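Long-range contact in probable aminotransferase (Pseudomonas aeruginosa, PDB 5YKT), which belongs to the class-III aminotransferase family and binds 4'-deoxy-4'-aminopyridoxal-5'-phosphate: residues Val135-Thr140 with Ala333-Ala338. The protein carries 1 engineered substitution. Numbering follows the deposited sequence.
With PMP (4'-deoxy-4'-aminopyridoxal-5'-phosphate), chain C.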
loop_
_atom_site.group_PDB
_atom_site.type_symbol
_atom_site.label_atom_id
_atom_site.label_comp_id
_atom_site.label_asym_id
_atom_site.label_seq_id
_atom_site.Cartn_x
_atom_site.Cartn_y
_atom_site.Cartn_z
ATOM N N VAL A 135 3.894 1.085 -11.151
ATOM C CA VAL A 135 2.816 1.495 -10.261
ATOM C C VAL A 135 2.892 0.714 -8.956
ATOM O O VAL A 135 3.182 -0.487 -8.962
ATOM C CB VAL A 135 1.443 1.249 -10.918
ATOM C CG1 VAL A 135 0.306 1.711 -10.023
ATOM C CG2 VAL A 135 1.358 1.952 -12.253
ATOM N N THR A 136 2.591 1.382 -7.836
ATOM C CA THR A 136 2.480 0.730 -6.521
ATOM C C THR A 136 1.130 1.088 -5.875
ATOM O O THR A 136 0.325 1.795 -6.475
ATOM C CB THR A 136 3.603 1.160 -5.567
ATOM O OG1 THR A 136 3.414 2.543 -5.247
ATOM C CG2 THR A 136 4.959 0.952 -6.198
ATOM N N THR A 137 0.882 0.601 -4.658
ATOM C CA THR A 137 -0.337 0.961 -3.946
ATOM C C THR A 137 -0.164 2.133 -2.978
ATOM O O THR A 137 -1.127 2.520 -2.324
ATOM C CB THR A 137 -0.962 -0.244 -3.229
ATOM O OG1 THR A 137 -0.014 -0.831 -2.341
ATOM C CG2 THR A 137 -1.406 -1.302 -4.240
ATOM N N SER A 138 1.039 2.708 -2.898
ATOM C CA SER A 138 1.265 3.883 -2.055
ATOM C C SER A 138 2.595 4.555 -2.374
ATOM O O SER A 138 3.534 3.912 -2.854
ATOM C CB SER A 138 1.267 3.521 -0.575
ATOM O OG SER A 138 2.420 2.760 -0.238
ATOM N N ALA A 139 2.683 5.836 -2.052
ATOM C CA ALA A 139 3.950 6.548 -2.198
ATOM C C ALA A 139 5.026 5.946 -1.300
ATOM O O ALA A 139 6.186 5.867 -1.695
ATOM C CB ALA A 139 3.783 8.031 -1.899
ATOM N N THR A 140 4.652 5.503 -0.099
ATOM C CA THR A 140 5.597 4.793 0.767
ATOM C C THR A 140 6.240 3.637 0.013
ATOM O O THR A 140 7.482 3.491 -0.000
ATOM C CB THR A 140 4.929 4.248 2.038
ATOM O OG1 THR A 140 4.528 5.338 2.900
ATOM C CG2 THR A 140 5.856 3.316 2.776
ATOM N N ALA A 333 -6.267 -2.584 -12.846
ATOM C CA ALA A 333 -7.100 -1.921 -13.841
ATOM C C ALA A 333 -7.809 -0.705 -13.284
ATOM O O ALA A 333 -7.958 0.304 -13.977
ATOM C CB ALA A 333 -8.104 -2.907 -14.410
ATOM N N LEU A 334 -8.275 -0.805 -12.041
ATOM C CA LEU A 334 -9.001 0.292 -11.425
ATOM C C LEU A 334 -8.117 1.510 -11.224
ATOM O O LEU A 334 -8.494 2.631 -11.573
ATOM C CB LEU A 334 -9.613 -0.174 -10.098
ATOM C CG LEU A 334 -10.772 0.624 -9.569
ATOM C CD1 LEU A 334 -11.947 0.592 -10.549
ATOM C CD2 LEU A 334 -11.189 0.040 -8.230
ATOM N N GLN A 335 -6.902 1.295 -10.718
ATOM C CA GLN A 335 -5.944 2.378 -10.553
ATOM C C GLN A 335 -5.670 3.057 -11.896
ATOM O O GLN A 335 -5.633 4.282 -11.994
ATOM C CB GLN A 335 -4.618 1.856 -10.011
ATOM C CG GLN A 335 -4.611 1.351 -8.588
ATOM C CD GLN A 335 -3.242 0.821 -8.243
ATOM O OE1 GLN A 335 -2.626 0.091 -9.034
ATOM N NE2 GLN A 335 -2.724 1.221 -7.079
ATOM N N LEU A 336 -5.402 2.261 -12.926
ATOM C CA LEU A 336 -5.009 2.816 -14.220
ATOM C C LEU A 336 -6.165 3.595 -14.862
ATOM O O LEU A 336 -5.934 4.632 -15.483
ATOM C CB LEU A 336 -4.482 1.731 -15.166
ATOM C CG LEU A 336 -2.979 1.397 -15.062
ATOM C CD1 LEU A 336 -2.148 2.549 -15.573
ATOM C CD2 LEU A 336 -2.512 1.043 -13.655
ATOM N N ALA A 337 -7.404 3.126 -14.687
ATOM C CA ALA A 337 -8.563 3.858 -15.175
ATOM C C ALA A 337 -8.672 5.227 -14.511
ATOM O O ALA A 337 -8.918 6.219 -15.183
ATOM C CB ALA A 337 -9.846 3.075 -14.947
ATOM N N ALA A 338 -8.489 5.261 -13.194
ATOM C CA ALA A 338 -8.563 6.510 -12.452
ATOM C C ALA A 338 -7.431 7.467 -12.820
ATOM O O ALA A 338 -7.646 8.669 -12.961
ATOM C CB ALA A 338 -8.571 6.236 -10.957
HETATM N N1 PMP C . 6.142 11.286 0.425
HETATM C C2 PMP C . 5.745 12.481 0.912
HETATM C C2A PMP C . 6.471 13.750 0.558
HETATM C C3 PMP C . 4.552 12.546 1.764
HETATM O O3 PMP C . 4.114 13.719 2.276
HETATM C C4 PMP C . 3.835 11.313 2.109
HETATM C C4A PMP C . 2.621 11.390 2.990
HETATM N N4A PMP C . 1.689 12.372 2.453
HETATM C C5 PMP C . 4.372 10.070 1.521
HETATM C C6 PMP C . 5.507 10.130 0.724
HETATM C C5A PMP C . 3.731 8.741 1.837
HETATM O O4P PMP C . 2.441 8.634 1.251
HETATM P P PMP C . 1.490 7.469 1.815
HETATM O O1P PMP C . 1.130 7.811 3.218
HETATM O O2P PMP C . 2.318 6.210 1.643
HETATM O O3P PMP C . 0.301 7.539 0.903
#
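Gln335 reaches from helix 333-346 to Val135, Thr136 and Thr137, where strand 132-136, outermost within this chain in the seven-stranded sheet of this class-III aminotransferase, turns into helix 139-154. Its CB already points at the strand. CG stands anti to the carbonyl carbon (chi1 -69°) and the chain runs on extended (chi2 178°), carrying CD to 4.1 Å from Val135 CG1. There the amide splits its duties. OE1 lies 3.5 Å from the same Val135 CG1 and also takes a weak hydrogen bond from Gly331 N. NE2 donates to Thr136 O at 3.2 Å, a bent bond (141°) that meets the oxygen from above the carbonyl plane; the stronger partner of NE2 is Pro293 O, so one buried amide ties the helix to two backbone carbonyls. Thr137 CG2 sits 4.0 Å from NE2. Beside this polar link, Leu336 CD2 packs on Val135 CG2, and Trp41 of the second subunit touches both residues. Past the turn, Ser138 N-caps helix 139-154 through OG to Asp141 N, and that helix start holds the phosphate of PMP: Thr140 grips PMP O2P twice, with N at 3.0 Å and OG1 at 2.7 Å.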